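Local coordinates for protein teichoic acid D-alanine hydrolase (PDB 5ZH8) that hydrolyses D-alanyl esters on wall teichoic acid and lipoteichoic acid, releasing D-alanine and affecting the level of methicillin resistance and autolysis, at residues Lys262-Asn267 and Leu365-Asn370; Leu170-Ser175 and Tyr325-Arg330. One frame throughout, in Å; residues are numbered along the deposited sequence.

Read from the N terminus, the chain first reaches 170-175, at the end of helix 167-171, then the short strand 264-265, next the edge strand 329-330 and finally the turn that follows strand 359-365. The segments therefore alternate, and the two loops cross. Interaction 2 closes when 325-330 returns to 170-175 after 149 intervening residues, joining the helical part to the border of the eight-stranded antiparallel sheet. Interaction 1 closes a loop of 97 residues and fastens a two-stranded hairpin to the end of a more central strand in that sheet. The nearest atoms of interactions 1 and 2 are about 17 Å apart, so the two contacts do not touch, though both belong to one beta-lactamase-type fold.

Interaction 1 of 2, residues Lys262-Asn267 and Leu365-Asn370; sequences KGYAYN and LNVKGN
Tyr-264 and Asn-366 bury the largest areas in this contact, with Val-367 third, and between them they show how a short strand can be fastened by backbone and side chain together. The side chain of Asn-366 takes the crowded position between its own backbone N and carbonyl carbon (chi1 64°). From there Asn-366 ND2 meets Lys-262 O at 3.1 Å, nearly along the C=O axis and in the plane of the amide. The buried amide has further partners: ND2 also bonds to Tyr-108 O, and OD1 takes a bond from Asn-89. The backbone O of Asn-366 points at residues 262-267, receiving a weak, bent bond from Tyr-264 N (2.9 Å, 126°) and a CA-H...O contact from Gly-263 CA at 3.2 Å. Two residues on, Lys-368 N returns the link to Tyr-264 O, 2.8 Å away and almost straight at 171°, lying in the carbonyl plane.

The Tyr-264 ring, with CG anti to the carbonyl carbon, turns an edge to Asn-366 O, CD2 lying 3.5 Å from it. Its hydroxyl is held by Glu-112 and by Phe-111 N. Val-367 divides its branches between two tyrosines, CG2 lying 4.4 Å from Tyr-264 CB and CG1 4.2 Å from Tyr-266 CE1. Asn-370 of the second subunit packs on Val-367 and Tyr-266. At Ala-265 and Lys-368 the two CB atoms approach each other.

Because Tyr-264 both donates to Asn-366 and accepts from Lys-368, the pattern is that of a single parallel beta bridge. It attaches the hairpin of strands 264-265 and 272-273 to the turn between the last sheet strand, 359-365, and the C-terminal helix 371-382 of the beta-lactamase/penicillin-binding-protein fold.

Interaction 2 of 2, residues Leu170-Ser175 and Tyr325-Arg330; sequences LMLHQS and YPDEYR
With CG anti to the backbone N (chi1 -165°), Tyr-329 sends its ring from the edge strand toward the end of helix 167-171, where His-173, its CG anti to the carbonyl carbon, brings an imidazole across to meet it. His-173, just past the helix, has the positive phi of a Schellman motif, and its CB points toward 325-330. The two rings cross obliquely, planes at 45°, with His-173 CD2 close to Tyr-329 CE2. His-173 NE2 gives a weak bond of 3.2 Å to Tyr-329 OH, while ND1 is bonded to Asn-215, a pattern that would suit a neutral ring. Both side chains also touch Lys-130, probably the lysine of the SxxK motif of this serine-hydrolase family, so the pair is consistent with a second shell to the active site.

Tyr-329 presents its ring edge to the helix as well: CE2 lies 3.5 Å from Met-171 O, which accepts a bond from Tyr-216. Leu-172 opens its two methyls over the neighbouring turn, CD1 meeting Pro-326 CG tip to tip at 4.0 Å and CD2 lying 3.6 Å from Tyr-329 O. Met-171, bent at chi2 and chi3, lays SD 3.9 Å from Arg-330 CA. The guanidinium of Arg-330 turns away to Glu-319 O and Leu-316 O, and its NE reaches Glu-328 O at 2.8 Å from above the carbonyl plane.

Interaction 1 of 2, residues Lys262-Asn267 and Leu365-Asn370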
ATOM      1  N   LYS A 262       9.308  10.953   8.543  1.00 56.61           N
ATOM      2  CA  LYS A 262       8.233  10.136   9.074  1.00 57.54           C
ATOM      3  C   LYS A 262       7.388   9.661   7.900  1.00 56.08           C
ATOM      4  O   LYS A 262       7.105  10.430   6.982  1.00 55.04           O
ATOM      5  CB  LYS A 262       7.379  10.952  10.050  1.00 60.13           C
ATOM      6  CG  LYS A 262       8.177  11.570  11.188  1.00 62.08           C
ATOM      7  CD  LYS A 262       7.340  12.499  12.062  1.00 64.74           C
ATOM      8  CE  LYS A 262       6.483  11.741  13.062  1.00 66.68           C
ATOM      9  NZ  LYS A 262       5.661  12.667  13.902  1.00 69.76           N
ATOM     10  N   GLY A 263       6.996   8.393   7.933  1.00 56.25           N
ATOM     11  CA  GLY A 263       6.170   7.803   6.884  1.00 55.59           C
ATOM     12  C   GLY A 263       4.714   7.816   7.288  1.00 57.87           C
ATOM     13  O   GLY A 263       4.392   7.747   8.476  1.00 59.86           O
ATOM     14  N   TYR A 264       3.830   7.898   6.299  1.00 57.96           N
ATOM     15  CA  TYR A 264       2.399   8.038   6.566  1.00 60.18           C
ATOM     16  C   TYR A 264       1.543   7.150   5.669  1.00 61.09           C
ATOM     17  O   TYR A 264       1.909   6.837   4.535  1.00 58.79           O
ATOM     18  CB  TYR A 264       1.981   9.496   6.397  1.00 59.99           C
ATOM     19  CG  TYR A 264       2.635  10.429   7.383  1.00 60.56           C
ATOM     20  CD1 TYR A 264       2.056  10.674   8.620  1.00 62.93           C
ATOM     21  CD2 TYR A 264       3.834  11.064   7.083  1.00 58.99           C
ATOM     22  CE1 TYR A 264       2.647  11.529   9.532  1.00 64.03           C
ATOM     23  CE2 TYR A 264       4.438  11.916   7.993  1.00 60.14           C
ATOM     24  CZ  TYR A 264       3.836  12.151   9.217  1.00 62.68           C
ATOM     25  OH  TYR A 264       4.426  13.000  10.125  1.00 63.99           O
ATOM     26  N   ALA A 265       0.396   6.750   6.200  1.00 65.01           N
ATOM     27  CA  ALA A 265      -0.607   6.044   5.429  1.00 67.19           C
ATOM     28  C   ALA A 265      -1.999   6.428   5.928  1.00 71.66           C
ATOM     29  O   ALA A 265      -2.168   6.683   7.115  1.00 73.83           O
ATOM     30  CB  ALA A 265      -0.383   4.549   5.546  1.00 67.12           C
ATOM     31  N   TYR A 266      -2.960   6.527   5.007  1.00 74.33           N
ATOM     32  CA  TYR A 266      -4.378   6.615   5.359  1.00 79.03           C
ATOM     33  C   TYR A 266      -4.947   5.201   5.278  1.00 82.04           C
ATOM     34  O   TYR A 266      -5.066   4.645   4.183  1.00 81.95           O
ATOM     35  CB  TYR A 266      -5.200   7.451   4.369  1.00 79.35           C
ATOM     36  CG  TYR A 266      -4.676   8.810   4.005  1.00 78.35           C
ATOM     37  CD1 TYR A 266      -3.793   8.967   2.944  1.00 75.92           C
ATOM     38  CD2 TYR A 266      -5.095   9.945   4.690  1.00 80.17           C
ATOM     39  CE1 TYR A 266      -3.324  10.221   2.582  1.00 75.27           C
ATOM     40  CE2 TYR A 266      -4.637  11.205   4.337  1.00 79.43           C
ATOM     41  CZ  TYR A 266      -3.750  11.339   3.282  1.00 77.13           C
ATOM     42  OH  TYR A 266      -3.279  12.587   2.933  1.00 77.04           O
ATOM     43  N   ASN A 267      -5.310   4.617   6.411  1.00 86.49           N
ATOM     44  CA  ASN A 267      -6.100   3.379   6.412  1.00 89.73           C
ATOM     45  C   ASN A 267      -7.507   3.767   6.836  1.00 93.02           C
ATOM     46  O   ASN A 267      -8.490   3.514   6.136  1.00 94.27           O
ATOM     47  CB  ASN A 267      -5.484   2.317   7.342  1.00 91.46           C
ATOM     48  CG  ASN A 267      -6.538   1.568   8.169  1.00 96.10           C
ATOM     49  OD1 ASN A 267      -7.496   2.165   8.676  1.00 99.19           O
ATOM     50  ND2 ASN A 267      -6.349   0.255   8.322  1.00 97.36           N
ATOM     51  N   LEU A 365       9.378   8.947  -1.275  1.00 46.36           N
ATOM     52  CA  LEU A 365       8.014   9.291  -0.932  1.00 47.44           C
ATOM     53  C   LEU A 365       7.719   8.877   0.509  1.00 48.30           C
ATOM     54  O   LEU A 365       7.825   7.704   0.839  1.00 47.76           O
ATOM     55  CB  LEU A 365       7.085   8.560  -1.899  1.00 47.32           C
ATOM     56  CG  LEU A 365       5.597   8.859  -1.825  1.00 48.69           C
ATOM     57  CD1 LEU A 365       5.301  10.283  -2.282  1.00 49.41           C
ATOM     58  CD2 LEU A 365       4.857   7.838  -2.674  1.00 48.64           C
ATOM     59  N   ASN A 366       7.349   9.839   1.358  1.00 49.70           N
ATOM     60  CA  ASN A 366       7.048   9.558   2.776  1.00 50.84           C
ATOM     61  C   ASN A 366       5.552   9.590   3.136  1.00 52.43           C
ATOM     62  O   ASN A 366       5.190   9.417   4.295  1.00 53.98           O
ATOM     63  CB  ASN A 366       7.863  10.462   3.710  1.00 51.52           C
ATOM     64  CG  ASN A 366       7.521  11.929   3.572  1.00 52.32           C
ATOM     65  OD1 ASN A 366       7.547  12.477   2.479  1.00 51.50           O
ATOM     66  ND2 ASN A 366       7.227  12.579   4.691  1.00 54.26           N
ATOM     67  N   VAL A 367       4.686   9.810   2.149  1.00 52.55           N
ATOM     68  CA  VAL A 367       3.263   9.485   2.285  1.00 53.91           C
ATOM     69  C   VAL A 367       2.996   8.338   1.313  1.00 53.33           C
ATOM     70  O   VAL A 367       3.183   8.479   0.109  1.00 52.15           O
ATOM     71  CB  VAL A 367       2.343  10.676   1.968  1.00 54.65           C
ATOM     72  CG1 VAL A 367       0.891  10.292   2.196  1.00 56.19           C
ATOM     73  CG2 VAL A 367       2.716  11.881   2.818  1.00 55.66           C
ATOM     74  N   LYS A 368       2.576   7.197   1.846  1.00 54.59           N
ATOM     75  CA  LYS A 368       2.475   5.981   1.052  1.00 54.20           C
ATOM     76  C   LYS A 368       1.565   6.178  -0.150  1.00 53.99           C
ATOM     77  O   LYS A 368       0.495   6.788  -0.049  1.00 55.06           O
ATOM     78  CB  LYS A 368       1.957   4.825   1.900  1.00 56.29           C
ATOM     79  CG  LYS A 368       2.092   3.466   1.241  1.00 56.16           C
ATOM     80  CD  LYS A 368       1.664   2.372   2.216  1.00 58.39           C
ATOM     81  CE  LYS A 368       1.929   0.981   1.664  1.00 58.38           C
ATOM     82  NZ  LYS A 368       1.304   0.776   0.322  1.00 58.37           N
ATOM     83  N   GLY A 369       2.005   5.652  -1.285  1.00 52.42           N
ATOM     84  CA  GLY A 369       1.261   5.768  -2.525  1.00 52.40           C
ATOM     85  C   GLY A 369       2.046   5.151  -3.654  1.00 50.83           C
ATOM     86  O   GLY A 369       3.036   4.476  -3.425  1.00 49.94           O
ATOM     87  N   ASN A 370       1.602   5.394  -4.878  1.00 50.73           N
ATOM     88  CA  ASN A 370       2.215   4.789  -6.050  1.00 49.47           C
ATOM     89  C   ASN A 370       3.426   5.603  -6.508  1.00 48.05           C
ATOM     90  O   ASN A 370       3.294   6.598  -7.233  1.00 48.62           O
ATOM     91  CB  ASN A 370       1.180   4.678  -7.165  1.00 50.31           C
ATOM     92  CG  ASN A 370       1.627   3.775  -8.288  1.00 49.86           C
ATOM     93  OD1 ASN A 370       2.816   3.514  -8.458  1.00 48.36           O
ATOM     94  ND2 ASN A 370       0.665   3.294  -9.067  1.00 51.23           N
TER

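Interaction 2 of 2, residues Leu170-Ser175 and Tyr325-Arg330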
ATOM      1  N   LEU A 170      20.309 -17.271  -1.358  1.00 55.29           N
ATOM      2  CA  LEU A 170      19.815 -16.203  -0.498  1.00 54.29           C
ATOM      3  C   LEU A 170      19.832 -14.884  -1.258  1.00 52.02           C
ATOM      4  O   LEU A 170      18.835 -14.171  -1.312  1.00 51.53           O
ATOM      5  CB  LEU A 170      20.685 -16.058   0.745  1.00 54.54           C
ATOM      6  CG  LEU A 170      20.812 -17.240   1.697  1.00 57.10           C
ATOM      7  CD1 LEU A 170      21.930 -16.969   2.688  1.00 57.22           C
ATOM      8  CD2 LEU A 170      19.511 -17.482   2.435  1.00 58.70           C
ATOM      9  N   MET A 171      20.983 -14.575  -1.844  1.00 51.15           N
ATOM     10  CA  MET A 171      21.185 -13.355  -2.617  1.00 49.44           C
ATOM     11  C   MET A 171      20.140 -13.183  -3.719  1.00 49.53           C
ATOM     12  O   MET A 171      19.659 -12.074  -3.947  1.00 48.61           O
ATOM     13  CB  MET A 171      22.601 -13.360  -3.216  1.00 48.93           C
ATOM     14  CG  MET A 171      22.967 -12.140  -4.048  1.00 47.32           C
ATOM     15  SD  MET A 171      22.443 -12.256  -5.773  1.00 47.17           S
ATOM     16  CE  MET A 171      23.566 -13.485  -6.421  1.00 48.40           C
ATOM     17  N   LEU A 172      19.787 -14.279  -4.387  1.00 51.14           N
ATOM     18  CA  LEU A 172      18.836 -14.248  -5.505  1.00 51.41           C
ATOM     19  C   LEU A 172      17.368 -14.431  -5.081  1.00 52.48           C
ATOM     20  O   LEU A 172      16.485 -14.470  -5.942  1.00 53.43           O
ATOM     21  CB  LEU A 172      19.195 -15.330  -6.541  1.00 52.85           C
ATOM     22  CG  LEU A 172      20.527 -15.243  -7.293  1.00 52.24           C
ATOM     23  CD1 LEU A 172      20.770 -16.523  -8.077  1.00 54.06           C
ATOM     24  CD2 LEU A 172      20.580 -14.040  -8.218  1.00 50.62           C
ATOM     25  N   HIS A 173      17.109 -14.534  -3.776  1.00 52.77           N
ATOM     26  CA  HIS A 173      15.765 -14.816  -3.242  1.00 54.03           C
ATOM     27  C   HIS A 173      15.170 -16.121  -3.771  1.00 56.30           C
ATOM     28  O   HIS A 173      14.094 -16.120  -4.354  1.00 57.08           O
ATOM     29  CB  HIS A 173      14.794 -13.653  -3.504  1.00 52.75           C
ATOM     30  CG  HIS A 173      15.172 -12.379  -2.818  1.00 50.82           C
ATOM     31  ND1 HIS A 173      15.205 -12.252  -1.445  1.00 51.20           N
ATOM     32  CD2 HIS A 173      15.508 -11.169  -3.318  1.00 48.78           C
ATOM     33  CE1 HIS A 173      15.565 -11.019  -1.131  1.00 49.57           C
ATOM     34  NE2 HIS A 173      15.760 -10.344  -2.250  1.00 48.05           N
ATOM     35  N   GLN A 174      15.877 -17.228  -3.558  1.00 57.79           N
ATOM     36  CA  GLN A 174      15.394 -18.557  -3.943  1.00 60.43           C
ATOM     37  C   GLN A 174      15.908 -19.634  -2.985  1.00 62.62           C
ATOM     38  O   GLN A 174      16.260 -20.740  -3.399  1.00 64.34           O
ATOM     39  CB  GLN A 174      15.806 -18.874  -5.383  1.00 60.31           C
ATOM     40  CG  GLN A 174      17.305 -18.812  -5.632  1.00 59.17           C
ATOM     41  CD  GLN A 174      17.685 -19.199  -7.052  1.00 59.51           C
ATOM     42  OE1 GLN A 174      16.947 -18.937  -8.004  1.00 59.45           O
ATOM     43  NE2 GLN A 174      18.847 -19.823  -7.200  1.00 59.62           N
ATOM     44  N   SER A 175      15.915 -19.304  -1.697  1.00 62.75           N
ATOM     45  CA  SER A 175      16.465 -20.179  -0.667  1.00 64.66           C
ATOM     46  C   SER A 175      15.470 -21.232  -0.185  1.00 68.13           C
ATOM     47  O   SER A 175      15.863 -22.313   0.251  1.00 70.20           O
ATOM     48  CB  SER A 175      16.927 -19.337   0.519  1.00 63.42           C
ATOM     49  OG  SER A 175      15.850 -18.603   1.071  1.00 63.13           O
ATOM     50  N   TYR A 325      24.659 -14.404 -13.526  1.00 49.07           N
ATOM     51  CA  TYR A 325      23.580 -13.471 -13.214  1.00 47.96           C
ATOM     52  C   TYR A 325      22.321 -13.895 -13.974  1.00 49.54           C
ATOM     53  O   TYR A 325      21.985 -13.297 -14.996  1.00 49.50           O
ATOM     54  CB  TYR A 325      23.986 -12.052 -13.612  1.00 46.56           C
ATOM     55  CG  TYR A 325      25.152 -11.515 -12.820  1.00 45.73           C
ATOM     56  CD1 TYR A 325      24.969 -11.002 -11.547  1.00 44.56           C
ATOM     57  CD2 TYR A 325      26.441 -11.523 -13.342  1.00 46.41           C
ATOM     58  CE1 TYR A 325      26.036 -10.511 -10.812  1.00 44.07           C
ATOM     59  CE2 TYR A 325      27.516 -11.032 -12.622  1.00 45.87           C
ATOM     60  CZ  TYR A 325      27.305 -10.524 -11.353  1.00 44.72           C
ATOM     61  OH  TYR A 325      28.359 -10.030 -10.612  1.00 44.70           O
ATOM     62  N   PRO A 326      21.627 -14.941 -13.486  1.00 51.18           N
ATOM     63  CA  PRO A 326      20.485 -15.516 -14.207  1.00 53.16           C
ATOM     64  C   PRO A 326      19.256 -14.618 -14.260  1.00 52.86           C
ATOM     65  O   PRO A 326      18.510 -14.662 -15.232  1.00 54.17           O
ATOM     66  CB  PRO A 326      20.171 -16.782 -13.409  1.00 54.41           C
ATOM     67  CG  PRO A 326      20.644 -16.481 -12.037  1.00 52.85           C
ATOM     68  CD  PRO A 326      21.877 -15.648 -12.217  1.00 51.39           C
ATOM     69  N   ASP A 327      19.051 -13.823 -13.220  1.00 51.69           N
ATOM     70  CA  ASP A 327      17.862 -12.991 -13.101  1.00 51.52           C
ATOM     71  C   ASP A 327      18.238 -11.527 -13.237  1.00 49.97           C
ATOM     72  O   ASP A 327      19.417 -11.172 -13.208  1.00 49.54           O
ATOM     73  CB  ASP A 327      17.178 -13.237 -11.745  1.00 51.60           C
ATOM     74  CG  ASP A 327      16.896 -14.719 -11.488  1.00 53.87           C
ATOM     75  OD1 ASP A 327      16.582 -15.408 -12.478  1.00 56.13           O
ATOM     76  OD2 ASP A 327      17.029 -15.203 -10.338  1.00 54.15           O
ATOM     77  N   GLU A 328      17.225 -10.682 -13.399  1.00 49.59           N
ATOM     78  CA  GLU A 328      17.423  -9.236 -13.403  1.00 48.09           C
ATOM     79  C   GLU A 328      17.932  -8.808 -12.037  1.00 46.60           C
ATOM     80  O   GLU A 328      18.794  -7.930 -11.929  1.00 45.56           O
ATOM     81  CB  GLU A 328      16.113  -8.509 -13.722  1.00 48.22           C
ATOM     82  CG  GLU A 328      15.613  -8.737 -15.139  1.00 49.76           C
ATOM     83  CD  GLU A 328      14.360  -7.944 -15.468  1.00 50.10           C
ATOM     84  OE1 GLU A 328      13.640  -7.522 -14.533  1.00 49.37           O
ATOM     85  OE2 GLU A 328      14.092  -7.746 -16.674  1.00 51.22           O
ATOM     86  N   TYR A 329      17.403  -9.452 -11.000  1.00 46.72           N
ATOM     87  CA  TYR A 329      17.793  -9.163  -9.625  1.00 45.64           C
ATOM     88  C   TYR A 329      19.171  -9.733  -9.297  1.00 45.27           C
ATOM     89  O   TYR A 329      19.467 -10.871  -9.628  1.00 46.42           O
ATOM     90  CB  TYR A 329      16.763  -9.740  -8.656  1.00 46.31           C
ATOM     91  CG  TYR A 329      16.877  -9.199  -7.256  1.00 45.72           C
ATOM     92  CD1 TYR A 329      16.347  -7.968  -6.936  1.00 44.90           C
ATOM     93  CD2 TYR A 329      17.516  -9.916  -6.252  1.00 46.23           C
ATOM     94  CE1 TYR A 329      16.431  -7.458  -5.664  1.00 44.57           C
ATOM     95  CE2 TYR A 329      17.612  -9.407  -4.969  1.00 45.72           C
ATOM     96  CZ  TYR A 329      17.065  -8.178  -4.686  1.00 44.97           C
ATOM     97  OH  TYR A 329      17.133  -7.647  -3.421  1.00 45.31           O
ATOM     98  N   ARG A 330      20.007  -8.920  -8.662  1.00 43.84           N
ATOM     99  CA  ARG A 330      21.256  -9.392  -8.074  1.00 43.88           C
ATOM    100  C   ARG A 330      21.739  -8.398  -7.019  1.00 43.16           C
ATOM    101  O   ARG A 330      21.564  -7.180  -7.168  1.00 42.33           O
ATOM    102  CB  ARG A 330      22.351  -9.610  -9.134  1.00 44.08           C
ATOM    103  CG  ARG A 330      23.127  -8.354  -9.553  1.00 43.12           C
ATOM    104  CD  ARG A 330      22.254  -7.343 -10.298  1.00 42.36           C
ATOM    105  NE  ARG A 330      21.570  -7.985 -11.411  1.00 42.93           N
ATOM    106  CZ  ARG A 330      22.157  -8.356 -12.541  1.00 43.49           C
ATOM    107  NH1 ARG A 330      23.450  -8.133 -12.749  1.00 43.44           N
ATOM    108  NH2 ARG A 330      21.441  -8.954 -13.477  1.00 44.48           N
TER